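Local coordinates for putative membrane protein (Corynebacterium diphtheriae NCTC 13129, PDB 3C8I), which is of unknown function but is a putative membrane protein of the DUF3239 family, represented here by the C-terminal part of the longer chain, at residues V17-A22 and I71-V76; V30-V35 and W47-R52. All coordinates share one frame; numbering follows the deposited sequence.

Interaction 1: residues V17-A22 and I71-V76; sequences VPAMIA and IPAVAV
The flat groups meeting here are peptide carbonyls of Val17, Ala19 and Ala73. Val17 N approaches Ala73 O from above the carbonyl plane, 45° out of it, at 2.8 Å, and Ile71 N reaches Ala19 O in the same manner, 41° out of plane. Val17 O, by contrast, receives Ala73 N almost in line with its C=O bond, at 3.0 Å. A fourth bond, from Ala19 N to Ile71 O, is weak and bent. These bonds join strands 16-24 and 70-80, antiparallel neighbours inside a six-stranded sheet; the two segments run at 129° to each other, and the backbone bonds between them are limited to Val17 with Ala73 and Ala19 with Ile71. On the face carrying Val17, Ala19, Ile71 and Ala73, Ala19 CB packs 3.8 Å from Ala73 CB and sits 3.2 Å from Ile71 O. Val17 CG2, set between its own backbone N and carbonyl carbon, lies 3.8 Å from Ala73 CB. It also comes 4.1 Å from Ala75 N, a buried donor with no partner in the model. Pro18, on the other face, rests on Gln117 and Trp118 of helix 115-124. Farther along, Ile21 CG1 approaches Ile71 CG1 at 4.3 Å.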
ATOM      1  N   VAL B  17       5.635 -21.125   5.813  1.00 38.91           N
ATOM      2  CA  VAL B  17       4.329 -21.190   6.421  1.00 36.15           C
ATOM      3  C   VAL B  17       3.386 -21.905   5.454  1.00 33.87           C
ATOM      4  O   VAL B  17       3.520 -21.780   4.237  1.00 32.70           O
ATOM      5  CB  VAL B  17       3.794 -19.767   6.820  1.00 35.87           C
ATOM      6  CG1 VAL B  17       4.748 -19.095   7.810  1.00 35.74           C
ATOM      7  CG2 VAL B  17       3.575 -18.852   5.601  1.00 33.55           C
ATOM      8  N   PRO B  18       2.424 -22.651   5.988  1.00 31.75           N
ATOM      9  CA  PRO B  18       1.395 -23.165   5.087  1.00 30.76           C
ATOM     10  C   PRO B  18       0.426 -22.063   4.654  1.00 29.06           C
ATOM     11  O   PRO B  18       0.089 -21.177   5.455  1.00 28.18           O
ATOM     12  CB  PRO B  18       0.669 -24.195   5.937  1.00 30.26           C
ATOM     13  CG  PRO B  18       0.857 -23.730   7.320  1.00 31.31           C
ATOM     14  CD  PRO B  18       2.181 -23.058   7.386  1.00 31.46           C
ATOM     15  N   ALA B  19       0.008 -22.123   3.398  1.00 27.87           N
ATOM     16  CA  ALA B  19      -1.096 -21.310   2.897  1.00 28.17           C
ATOM     17  C   ALA B  19      -2.023 -22.192   2.046  1.00 27.03           C
ATOM     18  O   ALA B  19      -1.627 -23.285   1.598  1.00 28.34           O
ATOM     19  CB  ALA B  19      -0.572 -20.077   2.103  1.00 26.42           C
ATOM     20  N   MET B  20      -3.248 -21.735   1.844  1.00 27.01           N
ATOM     21  CA  MET B  20      -4.268 -22.517   1.182  1.00 26.70           C
ATOM     22  C   MET B  20      -5.278 -21.585   0.531  1.00 27.22           C
ATOM     23  O   MET B  20      -5.610 -20.525   1.084  1.00 27.16           O
ATOM     24  CB  MET B  20      -4.966 -23.396   2.245  1.00 26.59           C
ATOM     25  CG  MET B  20      -5.954 -24.463   1.721  1.00 27.01           C
ATOM     26  SD  MET B  20      -6.493 -25.589   3.070  1.00 23.11           S
ATOM     27  CE  MET B  20      -4.935 -26.224   3.575  1.00 27.14           C
ATOM     28  N   ILE B  21      -5.809 -22.000  -0.617  1.00 27.49           N
ATOM     29  CA  ILE B  21      -6.836 -21.222  -1.305  1.00 28.14           C
ATOM     30  C   ILE B  21      -8.125 -21.320  -0.497  1.00 28.78           C
ATOM     31  O   ILE B  21      -8.659 -22.419  -0.275  1.00 27.21           O
ATOM     32  CB  ILE B  21      -7.087 -21.660  -2.760  1.00 28.23           C
ATOM     33  CG1 ILE B  21      -5.792 -21.634  -3.590  1.00 29.37           C
ATOM     34  CG2 ILE B  21      -8.225 -20.796  -3.381  1.00 28.38           C
ATOM     35  CD1 ILE B  21      -5.974 -22.129  -5.050  1.00 29.60           C
ATOM     36  N   ALA B  22      -8.612 -20.160  -0.062  1.00 29.61           N
ATOM     37  CA  ALA B  22      -9.795 -20.055   0.809  1.00 31.32           C
ATOM     38  C   ALA B  22     -11.030 -19.606   0.031  1.00 32.27           C
ATOM     39  O   ALA B  22     -12.168 -19.840   0.461  1.00 33.50           O
ATOM     40  CB  ALA B  22      -9.495 -19.082   1.976  1.00 30.65           C
ATOM     41  N   ILE B  71      -0.717 -24.300  -0.800  1.00 30.52           N
ATOM     42  CA  ILE B  71       0.233 -23.325  -1.340  1.00 30.68           C
ATOM     43  C   ILE B  71       1.327 -23.107  -0.293  1.00 30.16           C
ATOM     44  O   ILE B  71       1.131 -22.370   0.653  1.00 30.45           O
ATOM     45  CB  ILE B  71      -0.415 -21.929  -1.620  1.00 30.75           C
ATOM     46  CG1 ILE B  71      -1.621 -22.010  -2.565  1.00 32.07           C
ATOM     47  CG2 ILE B  71       0.639 -20.943  -2.185  1.00 30.16           C
ATOM     48  CD1 ILE B  71      -1.300 -22.546  -3.945  1.00 33.76           C
ATOM     49  N   PRO B  72       2.494 -23.731  -0.467  1.00 30.14           N
ATOM     50  CA  PRO B  72       3.605 -23.421   0.427  1.00 29.96           C
ATOM     51  C   PRO B  72       4.016 -21.946   0.295  1.00 28.84           C
ATOM     52  O   PRO B  72       4.125 -21.439  -0.815  1.00 28.60           O
ATOM     53  CB  PRO B  72       4.720 -24.342  -0.068  1.00 29.61           C
ATOM     54  CG  PRO B  72       4.062 -25.323  -0.914  1.00 31.74           C
ATOM     55  CD  PRO B  72       2.857 -24.725  -1.477  1.00 30.84           C
ATOM     56  N   ALA B  73       4.268 -21.278   1.417  1.00 28.90           N
ATOM     57  CA  ALA B  73       4.431 -19.837   1.453  1.00 29.74           C
ATOM     58  C   ALA B  73       5.535 -19.450   2.431  1.00 30.59           C
ATOM     59  O   ALA B  73       6.062 -20.306   3.178  1.00 29.54           O
ATOM     60  CB  ALA B  73       3.081 -19.152   1.843  1.00 28.33           C
ATOM     61  N   VAL B  74       5.924 -18.186   2.390  1.00 31.11           N
ATOM     62  CA  VAL B  74       6.733 -17.594   3.446  1.00 33.04           C
ATOM     63  C   VAL B  74       6.143 -16.250   3.860  1.00 33.11           C
ATOM     64  O   VAL B  74       5.468 -15.580   3.061  1.00 32.88           O
ATOM     65  CB  VAL B  74       8.255 -17.429   3.084  1.00 33.97           C
ATOM     66  CG1 VAL B  74       8.859 -18.760   2.601  1.00 36.29           C
ATOM     67  CG2 VAL B  74       8.493 -16.280   2.092  1.00 36.24           C
ATOM     68  N   ALA B  75       6.382 -15.876   5.115  1.00 33.58           N
ATOM     69  CA  ALA B  75       5.960 -14.584   5.634  1.00 35.16           C
ATOM     70  C   ALA B  75       7.043 -13.612   5.240  1.00 37.24           C
ATOM     71  O   ALA B  75       8.167 -13.639   5.797  1.00 37.79           O
ATOM     72  CB  ALA B  75       5.775 -14.624   7.145  1.00 35.33           C
ATOM     73  N   VAL B  76       6.734 -12.775   4.257  1.00 37.32           N
ATOM     74  CA  VAL B  76       7.768 -11.968   3.616  1.00 37.81           C
ATOM     75  C   VAL B  76       8.021 -10.680   4.380  1.00 38.64           C
ATOM     76  O   VAL B  76       9.184 -10.261   4.495  1.00 39.72           O
ATOM     77  CB  VAL B  76       7.507 -11.761   2.102  1.00 38.06           C
ATOM     78  CG1 VAL B  76       6.374 -10.806   1.852  1.00 38.20           C
ATOM     79  CG2 VAL B  76       8.796 -11.301   1.386  1.00 39.09           C
TER

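Interaction 2: residues V30-V35 and W47-R52; sequences VVMALV and WALATR
Val31 and Arg52, Ala33 and Ala50, and Val35 and Ala48 are the hydrogen-bonded pairs of an antiparallel beta hairpin formed by strands 29-36 and 47-54. Each pair exchanges two N-H to O bonds, six in all. Most are close to straight; those donated by Ala48 N and Arg52 N are more bent. The non-hydrogen-bonded pairs, Met32 with Thr51 and Leu34 with Leu49, fall between them.

Weaker CA-H...O contacts reinforce the backbone bonds. Val31 O accepts from Arg52 N and also lies 3.1 Å from Thr51 CA; Val35 O, besides taking the Ala48 N-H, approaches Trp47 CA.

Apolar contacts fill the face of Met32, Leu34, Leu49 and Thr51, which is covered by helices 115-124 and 128-132. Met32 SD lies 4.0 Å from Leu49 CD2, and the bend at chi3 (-68°) turns CE back to Thr51 CG2. Leu34 CD1 meets Leu49 CD2 at 4.0 Å. With its CG anti to the backbone N (chi1 -176°), Leu34 also extends to Trp47: CG is 3.8 Å from CE3, while CD2 stands above one face of the indole, offset toward the rim. Val35 O is at the edge of that ring, near its plane and 3.4 Å from CE3.

On the other face, the end of the Arg52 side chain leads away from residues 30-35, and its NH1 bonds Pro93 O of the same chain and Trp98 O of the second subunit, which ties this end of the hairpin to the assembly. Also on this face, Val35 CG2 touches two alanine methyls, Ala50 CB at 4.0 Å and Ala48 CB at 4.2 Å.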
ATOM      1  N   VAL B  30      -8.327 -15.818  -2.890  1.00 32.96           N
ATOM      2  CA  VAL B  30      -7.921 -15.418  -1.553  1.00 32.62           C
ATOM      3  C   VAL B  30      -7.209 -16.594  -0.926  1.00 31.39           C
ATOM      4  O   VAL B  30      -7.724 -17.706  -0.904  1.00 30.78           O
ATOM      5  CB  VAL B  30      -9.119 -14.965  -0.665  1.00 32.61           C
ATOM      6  CG1 VAL B  30      -8.669 -14.693   0.789  1.00 33.12           C
ATOM      7  CG2 VAL B  30      -9.765 -13.724  -1.227  1.00 33.50           C
ATOM      8  N   VAL B  31      -5.991 -16.347  -0.462  1.00 30.66           N
ATOM      9  CA  VAL B  31      -5.209 -17.353   0.201  1.00 30.26           C
ATOM     10  C   VAL B  31      -5.198 -17.015   1.694  1.00 29.57           C
ATOM     11  O   VAL B  31      -5.226 -15.840   2.084  1.00 29.04           O
ATOM     12  CB  VAL B  31      -3.800 -17.465  -0.428  1.00 31.28           C
ATOM     13  CG1 VAL B  31      -3.001 -18.566   0.220  1.00 34.81           C
ATOM     14  CG2 VAL B  31      -3.907 -17.737  -1.936  1.00 31.52           C
ATOM     15  N   MET B  32      -5.219 -18.052   2.524  1.00 29.30           N
ATOM     16  CA  MET B  32      -5.103 -17.921   3.981  1.00 28.44           C
ATOM     17  C   MET B  32      -3.828 -18.628   4.381  1.00 27.42           C
ATOM     18  O   MET B  32      -3.585 -19.739   3.918  1.00 27.18           O
ATOM     19  CB  MET B  32      -6.303 -18.585   4.683  1.00 28.91           C
ATOM     20  CG  MET B  32      -6.312 -18.471   6.239  1.00 29.71           C
ATOM     21  SD  MET B  32      -7.729 -19.321   7.065  1.00 25.11           S
ATOM     22  CE  MET B  32      -8.993 -18.274   6.472  1.00 28.63           C
ATOM     23  N   ALA B  33      -3.030 -18.005   5.240  1.00 26.95           N
ATOM     24  CA  ALA B  33      -1.813 -18.617   5.775  1.00 27.69           C
ATOM     25  C   ALA B  33      -1.860 -18.717   7.285  1.00 27.63           C
ATOM     26  O   ALA B  33      -2.490 -17.896   7.937  1.00 28.82           O
ATOM     27  CB  ALA B  33      -0.542 -17.814   5.344  1.00 26.14           C
ATOM     28  N   LEU B  34      -1.198 -19.743   7.832  1.00 28.50           N
ATOM     29  CA  LEU B  34      -1.017 -19.901   9.276  1.00 28.49           C
ATOM     30  C   LEU B  34       0.345 -19.309   9.670  1.00 28.84           C
ATOM     31  O   LEU B  34       1.396 -19.815   9.278  1.00 29.49           O
ATOM     32  CB  LEU B  34      -1.128 -21.394   9.683  1.00 28.84           C
ATOM     33  CG  LEU B  34      -1.045 -21.711  11.190  1.00 28.69           C
ATOM     34  CD1 LEU B  34      -2.288 -21.270  11.947  1.00 28.26           C
ATOM     35  CD2 LEU B  34      -0.765 -23.192  11.464  1.00 28.38           C
ATOM     36  N   VAL B  35       0.311 -18.226  10.441  1.00 28.98           N
ATOM     37  CA  VAL B  35       1.500 -17.464  10.780  1.00 28.35           C
ATOM     38  C   VAL B  35       1.678 -17.302  12.305  1.00 29.22           C
ATOM     39  O   VAL B  35       0.730 -17.421  13.105  1.00 28.84           O
ATOM     40  CB  VAL B  35       1.498 -16.055  10.093  1.00 28.40           C
ATOM     41  CG1 VAL B  35       1.644 -16.177   8.567  1.00 28.43           C
ATOM     42  CG2 VAL B  35       0.274 -15.226  10.475  1.00 26.39           C
ATOM     43  N   TRP B  47      -0.201 -18.410  17.218  1.00 31.98           N
ATOM     44  CA  TRP B  47      -0.715 -18.662  15.879  1.00 32.16           C
ATOM     45  C   TRP B  47      -1.791 -17.678  15.479  1.00 31.09           C
ATOM     46  O   TRP B  47      -2.595 -17.255  16.294  1.00 31.32           O
ATOM     47  CB  TRP B  47      -1.253 -20.089  15.742  1.00 32.86           C
ATOM     48  CG  TRP B  47      -0.201 -21.151  15.841  1.00 34.04           C
ATOM     49  CD1 TRP B  47      -0.131 -22.141  16.780  1.00 34.83           C
ATOM     50  CD2 TRP B  47       0.933 -21.342  14.978  1.00 34.23           C
ATOM     51  NE1 TRP B  47       0.973 -22.928  16.556  1.00 35.34           N
ATOM     52  CE2 TRP B  47       1.639 -22.464  15.455  1.00 35.72           C
ATOM     53  CE3 TRP B  47       1.417 -20.677  13.858  1.00 35.07           C
ATOM     54  CZ2 TRP B  47       2.805 -22.926  14.850  1.00 35.85           C
ATOM     55  CZ3 TRP B  47       2.574 -21.143  13.255  1.00 35.42           C
ATOM     56  CH2 TRP B  47       3.244 -22.260  13.749  1.00 34.19           C
ATOM     57  N   ALA B  48      -1.804 -17.344  14.199  1.00 29.99           N
ATOM     58  CA  ALA B  48      -2.815 -16.486  13.614  1.00 30.38           C
ATOM     59  C   ALA B  48      -3.049 -16.874  12.149  1.00 29.90           C
ATOM     60  O   ALA B  48      -2.226 -17.578  11.526  1.00 29.65           O
ATOM     61  CB  ALA B  48      -2.410 -15.007  13.730  1.00 28.88           C
ATOM     62  N   LEU B  49      -4.170 -16.414  11.624  1.00 29.74           N
ATOM     63  CA  LEU B  49      -4.543 -16.601  10.233  1.00 29.96           C
ATOM     64  C   LEU B  49      -4.386 -15.268   9.523  1.00 30.10           C
ATOM     65  O   LEU B  49      -4.875 -14.240  10.004  1.00 30.11           O
ATOM     66  CB  LEU B  49      -5.998 -17.070  10.137  1.00 30.44           C
ATOM     67  CG  LEU B  49      -6.306 -18.322  10.966  1.00 30.10           C
ATOM     68  CD1 LEU B  49      -7.809 -18.546  11.068  1.00 32.06           C
ATOM     69  CD2 LEU B  49      -5.535 -19.562  10.395  1.00 29.01           C
ATOM     70  N   ALA B  50      -3.696 -15.281   8.386  1.00 29.46           N
ATOM     71  CA  ALA B  50      -3.480 -14.071   7.595  1.00 29.76           C
ATOM     72  C   ALA B  50      -3.999 -14.332   6.197  1.00 30.13           C
ATOM     73  O   ALA B  50      -3.649 -15.333   5.596  1.00 32.23           O
ATOM     74  CB  ALA B  50      -1.957 -13.704   7.562  1.00 28.08           C
ATOM     75  N   THR B  51      -4.801 -13.436   5.650  1.00 29.98           N
ATOM     76  CA  THR B  51      -5.283 -13.614   4.301  1.00 29.65           C
ATOM     77  C   THR B  51      -4.731 -12.597   3.322  1.00 29.47           C
ATOM     78  O   THR B  51      -4.298 -11.500   3.695  1.00 28.23           O
ATOM     79  CB  THR B  51      -6.846 -13.606   4.223  1.00 29.80           C
ATOM     80  OG1 THR B  51      -7.344 -12.366   4.724  1.00 32.74           O
ATOM     81  CG2 THR B  51      -7.467 -14.831   4.949  1.00 31.10           C
ATOM     82  N   ARG B  52      -4.754 -12.969   2.049  1.00 29.27           N
ATOM     83  CA  ARG B  52      -4.266 -12.115   0.990  1.00 29.63           C
ATOM     84  C   ARG B  52      -4.962 -12.425  -0.319  1.00 29.32           C
ATOM     85  O   ARG B  52      -5.074 -13.580  -0.713  1.00 27.76           O
ATOM     86  CB  ARG B  52      -2.767 -12.328   0.796  1.00 29.58           C
ATOM     87  CG  ARG B  52      -2.149 -11.465  -0.261  1.00 29.50           C
ATOM     88  CD  ARG B  52      -0.633 -11.688  -0.363  1.00 29.10           C
ATOM     89  NE  ARG B  52      -0.029 -10.822  -1.375  1.00 29.47           N
ATOM     90  CZ  ARG B  52       1.250 -10.465  -1.420  1.00 27.27           C
ATOM     91  NH1 ARG B  52       2.105 -10.937  -0.524  1.00 27.57           N
ATOM     92  NH2 ARG B  52       1.689  -9.649  -2.390  1.00 27.02           N
TER

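Both contacts are buried near the centre of the chain and belong to one antiparallel sheet, in which strands 16-24 and 29-36 are neighbours that link them: Met20 O with Met32 N, and Ala22 N with Val30 O, probably form hydrogen bonds. Interaction 2, between strands consecutive in the chain, stays paired along nearly its whole length and buries almost twice the surface of interaction 1. The latter joins strands far apart in sequence, and encloses the hairpin of interaction 2 within its longer loop. Interaction 1 pairs over a short length, by backbone bonds of uneven straightness and mostly small side chains, whereas interaction 2 adds larger apolar groups beneath the helices and an arginine reaching the second subunit.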